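Local coordinates for protein Ydr267cp (Saccharomyces cerevisiae, PDB 2HES) that acts as an essential component of the cytosolic iron-sulfur protein assembly machinery, being required for the maturation of extramitochondrial iron-sulfur proteins, at residues W201-C215 with V253-A265. Sequence-based numbering, arbitrary orientation.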
loop_
_atom_site.group_PDB
_atom_site.type_symbol
_atom_site.label_atom_id
_atom_site.label_comp_id
_atom_site.label_asym_id
_atom_site.label_seq_id
_atom_site.Cartn_x
_atom_site.Cartn_y
_atom_site.Cartn_z
ATOM N N TRP A 201 -1.015 5.331 8.579
ATOM C CA TRP A 201 0.124 4.669 7.895
ATOM C C TRP A 201 -0.254 4.135 6.542
ATOM O O TRP A 201 0.603 4.054 5.639
ATOM C CB TRP A 201 0.668 3.513 8.749
ATOM C CG TRP A 201 1.584 4.075 9.868
ATOM C CD1 TRP A 201 1.254 4.325 11.157
ATOM C CD2 TRP A 201 2.956 4.436 9.717
ATOM N NE1 TRP A 201 2.357 4.845 11.849
ATOM C CE2 TRP A 201 3.418 4.910 10.985
ATOM C CE3 TRP A 201 3.855 4.384 8.640
ATOM C CZ2 TRP A 201 4.745 5.357 11.188
ATOM C CZ3 TRP A 201 5.195 4.811 8.848
ATOM C CH2 TRP A 201 5.614 5.293 10.118
ATOM N N SER A 202 -1.499 3.739 6.398
ATOM C CA SER A 202 -1.962 3.150 5.114
ATOM C C SER A 202 -3.452 3.055 5.087
ATOM O O SER A 202 -4.114 3.132 6.126
ATOM C CB SER A 202 -1.357 1.767 4.875
ATOM O OG SER A 202 -1.980 0.825 5.719
ATOM N N SER A 203 -3.975 2.897 3.883
ATOM C CA SER A 203 -5.406 2.616 3.707
ATOM C C SER A 203 -5.590 1.656 2.538
ATOM O O SER A 203 -4.621 1.366 1.764
ATOM C CB SER A 203 -6.152 3.910 3.442
ATOM O OG SER A 203 -5.910 4.406 2.142
ATOM N N ASP A 204 -6.805 1.133 2.377
ATOM C CA ASP A 204 -7.086 0.247 1.195
ATOM C C ASP A 204 -8.566 0.325 0.950
ATOM O O ASP A 204 -9.341 0.351 1.917
ATOM C CB ASP A 204 -6.677 -1.202 1.461
ATOM C CG ASP A 204 -6.482 -2.026 0.171
ATOM O OD1 ASP A 204 -6.603 -1.463 -0.939
ATOM O OD2 ASP A 204 -6.205 -3.236 0.292
ATOM N N PHE A 205 -8.964 0.346 -0.324
ATOM C CA PHE A 205 -10.418 0.386 -0.652
ATOM C C PHE A 205 -11.112 -0.974 -0.591
ATOM O O PHE A 205 -10.500 -1.983 -0.831
ATOM C CB PHE A 205 -10.645 0.945 -2.052
ATOM C CG PHE A 205 -10.381 2.406 -2.168
ATOM C CD1 PHE A 205 -11.428 3.332 -1.949
ATOM C CD2 PHE A 205 -9.108 2.882 -2.486
ATOM C CE1 PHE A 205 -11.227 4.680 -2.060
ATOM C CE2 PHE A 205 -8.881 4.285 -2.590
ATOM C CZ PHE A 205 -9.962 5.169 -2.386
ATOM N N ASP A 206 -12.410 -0.948 -0.249
ATOM C CA ASP A 206 -13.269 -2.112 -0.259
ATOM C C ASP A 206 -13.284 -2.578 -1.693
ATOM O O ASP A 206 -13.309 -1.737 -2.615
ATOM C CB ASP A 206 -14.692 -1.676 0.153
ATOM C CG ASP A 206 -15.684 -2.866 0.366
ATOM O OD1 ASP A 206 -15.377 -4.076 0.058
ATOM O OD2 ASP A 206 -16.782 -2.520 0.882
ATOM N N LYS A 207 -13.261 -3.892 -1.896
ATOM C CA LYS A 207 -13.345 -4.439 -3.271
ATOM C C LYS A 207 -14.765 -4.802 -3.695
ATOM O O LYS A 207 -14.996 -5.183 -4.850
ATOM C CB LYS A 207 -12.389 -5.629 -3.445
ATOM C CG LYS A 207 -10.996 -5.342 -2.937
ATOM C CD LYS A 207 -10.339 -4.105 -3.627
ATOM C CE LYS A 207 -8.830 -3.997 -3.343
ATOM N NZ LYS A 207 -8.510 -3.662 -1.919
ATOM N N THR A 208 -15.735 -4.625 -2.797
ATOM C CA THR A 208 -17.162 -4.817 -3.123
ATOM C C THR A 208 -17.576 -3.891 -4.242
ATOM O O THR A 208 -17.257 -2.705 -4.224
ATOM C CB THR A 208 -18.064 -4.532 -1.857
ATOM O OG1 THR A 208 -17.640 -5.332 -0.753
ATOM C CG2 THR A 208 -19.531 -4.840 -2.150
ATOM N N GLU A 209 -18.304 -4.420 -5.239
ATOM C CA GLU A 209 -18.805 -3.560 -6.318
ATOM C C GLU A 209 -19.716 -2.467 -5.738
ATOM O O GLU A 209 -20.289 -2.672 -4.690
ATOM C CB GLU A 209 -19.600 -4.389 -7.341
ATOM C CG GLU A 209 -18.694 -5.419 -8.125
ATOM C CD GLU A 209 -17.715 -4.776 -9.128
ATOM O OE1 GLU A 209 -17.648 -3.532 -9.187
ATOM O OE2 GLU A 209 -16.992 -5.508 -9.884
ATOM N N GLY A 210 -19.805 -1.328 -6.431
ATOM C CA GLY A 210 -20.753 -0.245 -6.110
ATOM C C GLY A 210 -20.088 0.856 -5.303
ATOM O O GLY A 210 -18.871 1.131 -5.466
ATOM N N VAL A 211 -20.872 1.486 -4.429
ATOM C CA VAL A 211 -20.406 2.674 -3.707
ATOM C C VAL A 211 -19.251 2.329 -2.765
ATOM O O VAL A 211 -19.126 1.192 -2.279
ATOM C CB VAL A 211 -21.562 3.389 -2.978
ATOM C CG1 VAL A 211 -22.638 3.834 -4.022
ATOM C CG2 VAL A 211 -22.158 2.452 -1.899
ATOM N N PHE A 212 -18.430 3.333 -2.465
ATOM C CA PHE A 212 -17.063 3.081 -1.958
ATOM C C PHE A 212 -16.972 2.970 -0.449
ATOM O O PHE A 212 -17.718 3.613 0.278
ATOM C CB PHE A 212 -16.107 4.221 -2.365
ATOM C CG PHE A 212 -16.339 4.750 -3.758
ATOM C CD1 PHE A 212 -16.201 3.920 -4.882
ATOM C CD2 PHE A 212 -16.709 6.085 -3.940
ATOM C CE1 PHE A 212 -16.420 4.414 -6.157
ATOM C CE2 PHE A 212 -16.930 6.606 -5.243
ATOM C CZ PHE A 212 -16.790 5.749 -6.337
ATOM N N ARG A 213 -16.018 2.158 0.009
ATOM C CA ARG A 213 -15.586 2.221 1.427
ATOM C C ARG A 213 -14.076 2.090 1.466
ATOM O O ARG A 213 -13.454 1.717 0.455
ATOM C CB ARG A 213 -16.197 1.096 2.269
ATOM C CG ARG A 213 -17.714 1.181 2.358
ATOM C CD ARG A 213 -18.202 0.242 3.468
ATOM N NE ARG A 213 -17.922 -1.162 3.133
ATOM C CZ ARG A 213 -18.248 -2.187 3.911
ATOM N NH1 ARG A 213 -18.870 -1.979 5.085
ATOM N NH2 ARG A 213 -17.978 -3.421 3.521
ATOM N N LEU A 214 -13.495 2.428 2.611
ATOM C CA LEU A 214 -12.028 2.378 2.729
ATOM C C LEU A 214 -11.680 1.965 4.156
ATOM O O LEU A 214 -12.386 2.407 5.074
ATOM C CB LEU A 214 -11.471 3.795 2.470
ATOM C CG LEU A 214 -9.983 4.012 2.569
ATOM C CD1 LEU A 214 -9.439 4.053 1.152
ATOM C CD2 LEU A 214 -9.627 5.295 3.347
ATOM N N CYS A 215 -10.633 1.146 4.359
ATOM C CA CYS A 215 -10.145 0.955 5.743
ATOM C C CYS A 215 -8.791 1.608 5.901
ATOM O O CYS A 215 -8.012 1.774 4.925
ATOM C CB CYS A 215 -10.075 -0.524 6.116
ATOM S SG CYS A 215 -8.888 -1.509 5.108
ATOM N N VAL A 253 -0.542 0.635 14.063
ATOM C CA VAL A 253 -1.002 -0.298 13.033
ATOM C C VAL A 253 -0.344 0.172 11.733
ATOM O O VAL A 253 -0.720 1.217 11.182
ATOM C CB VAL A 253 -2.520 -0.278 12.862
ATOM C CG1 VAL A 253 -2.910 -1.272 11.781
ATOM C CG2 VAL A 253 -3.202 -0.719 14.159
ATOM N N TYR A 254 0.693 -0.543 11.280
ATOM C CA TYR A 254 1.495 -0.027 10.192
ATOM C C TYR A 254 0.948 -0.341 8.794
ATOM O O TYR A 254 1.378 0.286 7.841
ATOM C CB TYR A 254 2.905 -0.626 10.255
ATOM C CG TYR A 254 3.826 -0.035 11.323
ATOM C CD1 TYR A 254 3.802 1.323 11.645
ATOM C CD2 TYR A 254 4.788 -0.843 11.949
ATOM C CE1 TYR A 254 4.680 1.854 12.643
ATOM C CE2 TYR A 254 5.663 -0.306 12.899
ATOM C CZ TYR A 254 5.629 1.022 13.219
ATOM O OH TYR A 254 6.535 1.506 14.193
ATOM N N ASN A 255 0.106 -1.343 8.674
ATOM C CA ASN A 255 -0.436 -1.682 7.334
ATOM C C ASN A 255 -1.795 -2.398 7.402
ATOM O O ASN A 255 -2.055 -3.225 8.278
ATOM C CB ASN A 255 0.640 -2.528 6.582
ATOM C CG ASN A 255 0.758 -2.190 5.089
ATOM O OD1 ASN A 255 0.685 -3.071 4.260
ATOM N ND2 ASN A 255 0.994 -0.916 4.760
ATOM N N VAL A 256 -2.674 -2.072 6.459
ATOM C CA VAL A 256 -3.906 -2.802 6.285
ATOM C C VAL A 256 -4.092 -3.172 4.835
ATOM O O VAL A 256 -3.581 -2.473 3.929
ATOM C CB VAL A 256 -5.153 -1.955 6.756
ATOM C CG1 VAL A 256 -5.093 -1.657 8.239
ATOM C CG2 VAL A 256 -5.202 -0.629 5.987
ATOM N N ALA A 257 -4.867 -4.226 4.616
ATOM C CA ALA A 257 -5.152 -4.747 3.258
ATOM C C ALA A 257 -6.534 -5.346 3.216
ATOM O O ALA A 257 -6.917 -6.138 4.115
ATOM C CB ALA A 257 -4.110 -5.809 2.877
ATOM N N TRP A 258 -7.301 -4.954 2.207
ATOM C CA TRP A 258 -8.667 -5.363 2.110
ATOM C C TRP A 258 -8.754 -6.247 0.888
ATOM O O TRP A 258 -8.571 -5.778 -0.254
ATOM C CB TRP A 258 -9.613 -4.171 2.010
ATOM C CG TRP A 258 -11.051 -4.475 2.460
ATOM C CD1 TRP A 258 -11.691 -5.702 2.447
ATOM C CD2 TRP A 258 -12.036 -3.519 2.861
ATOM N NE1 TRP A 258 -12.991 -5.563 2.895
ATOM C CE2 TRP A 258 -13.231 -4.236 3.144
ATOM C CE3 TRP A 258 -12.016 -2.127 3.071
ATOM C CZ2 TRP A 258 -14.396 -3.610 3.634
ATOM C CZ3 TRP A 258 -13.179 -1.497 3.539
ATOM C CH2 TRP A 258 -14.356 -2.248 3.821
ATOM N N GLY A 259 -8.993 -7.531 1.127
ATOM C CA GLY A 259 -8.957 -8.479 0.008
ATOM C C GLY A 259 -10.225 -8.521 -0.822
ATOM O O GLY A 259 -11.282 -8.038 -0.380
ATOM N N PHE A 260 -10.124 -9.111 -2.028
ATOM C CA PHE A 260 -11.315 -9.371 -2.844
ATOM C C PHE A 260 -12.238 -10.395 -2.190
ATOM O O PHE A 260 -13.395 -10.508 -2.547
ATOM C CB PHE A 260 -10.959 -9.786 -4.288
ATOM C CG PHE A 260 -10.324 -8.684 -5.081
ATOM C CD1 PHE A 260 -11.102 -7.868 -5.879
ATOM C CD2 PHE A 260 -8.945 -8.447 -4.987
ATOM C CE1 PHE A 260 -10.517 -6.795 -6.625
ATOM C CE2 PHE A 260 -8.331 -7.401 -5.711
ATOM C CZ PHE A 260 -9.117 -6.582 -6.541
ATOM N N ASN A 261 -11.715 -11.118 -1.212
ATOM C CA ASN A 261 -12.518 -12.026 -0.400
ATOM C C ASN A 261 -13.384 -11.311 0.670
ATOM O O ASN A 261 -14.119 -11.943 1.447
ATOM C CB ASN A 261 -11.597 -13.066 0.219
ATOM C CG ASN A 261 -10.508 -12.446 1.104
ATOM O OD1 ASN A 261 -10.533 -11.260 1.414
ATOM N ND2 ASN A 261 -9.541 -13.255 1.490
ATOM N N GLY A 262 -13.285 -9.987 0.721
ATOM C CA GLY A 262 -14.062 -9.218 1.675
ATOM C C GLY A 262 -13.379 -9.031 3.017
ATOM O O GLY A 262 -13.895 -8.307 3.882
ATOM N N LEU A 263 -12.235 -9.695 3.220
ATOM C CA LEU A 263 -11.619 -9.727 4.543
ATOM C C LEU A 263 -10.570 -8.636 4.666
ATOM O O LEU A 263 -9.807 -8.410 3.722
ATOM C CB LEU A 263 -10.925 -11.085 4.811
ATOM C CG LEU A 263 -11.761 -12.373 4.798
ATOM C CD1 LEU A 263 -10.870 -13.572 5.105
ATOM C CD2 LEU A 263 -12.973 -12.313 5.747
ATOM N N ILE A 264 -10.466 -8.032 5.846
ATOM C CA ILE A 264 -9.415 -7.045 6.111
ATOM C C ILE A 264 -8.294 -7.771 6.892
ATOM O O ILE A 264 -8.582 -8.566 7.787
ATOM C CB ILE A 264 -9.943 -5.832 6.958
ATOM C CG1 ILE A 264 -10.932 -5.007 6.131
ATOM C CG2 ILE A 264 -8.780 -4.920 7.450
ATOM C CD1 ILE A 264 -11.600 -3.902 6.943
ATOM N N ALA A 265 -7.055 -7.481 6.544
ATOM C CA ALA A 265 -5.882 -7.862 7.349
ATOM C C ALA A 265 -5.173 -6.637 7.903
ATOM O O ALA A 265 -5.072 -5.594 7.214
ATOM C CB ALA A 265 -4.922 -8.696 6.477
HETATM O O HOH W 1 -2.014 1.118 8.560
HETATM O O HOH W 2 -2.678 -0.480 2.141
HETATM O O HOH W 3 -13.371 -6.187 -0.377
#
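Ser202, Asp204 and Lys207 each send a side chain to the backbone of 253-258, giving three direct hydrogen bonds. Val256 N donates to Ser202 OG at 3.1 Å, somewhat bent. Trp258 N meets Asp204 OD2 at 2.8 Å almost straight, on the anti side of the carboxylate. Lys207 NZ donates to Trp258 O at 2.7 Å in the carbonyl plane; bends at chi2 and chi4 curl its chain back, and the same ammonium also bonds Phe205 O and, weakly, Asp204 OD1 in a salt bridge. Three waters also bridge 201-215 and 253-265, one of them donating to both Ser203 O and Val256 O.

Stacking centres on Trp258. The Asp206 carboxylate lies nearly parallel to its ring (planes 5° apart), with Asp206 CB 3.7 Å from the centroid of the six-membered ring, while Ile264 CG1 covers the opposite face. Arg213 fixes this carboxylate, NE and NH2 both gripping OD2 from one side of its plane; Thr208 N donates to Asp206 OD1, closing an Asx turn, and Thr208 OG1 bonds the same oxygen. An alanine in place of Asp206 would probably leave the Arg213 guanidinium without this mate and the Trp258 face less well covered.

Apolar contacts continue along the interface: Cys215 SG rests obliquely by Trp258 CE3 (3.8 Å) and against Val256 CG2. Lys207 CG sits over the Phe260 face, and at the far end the Tyr254 edge meets the Trp201 face in a T-shaped pair, planes at 79°.

Strands 201-205 and 253-258 run nearly parallel (11°), yet they are the first strands of separate four-stranded antiparallel sheets, joined here through side chains and water: the packing of neighbouring blades, WD 5 and WD 6, in a seven-bladed WD40 beta-propeller.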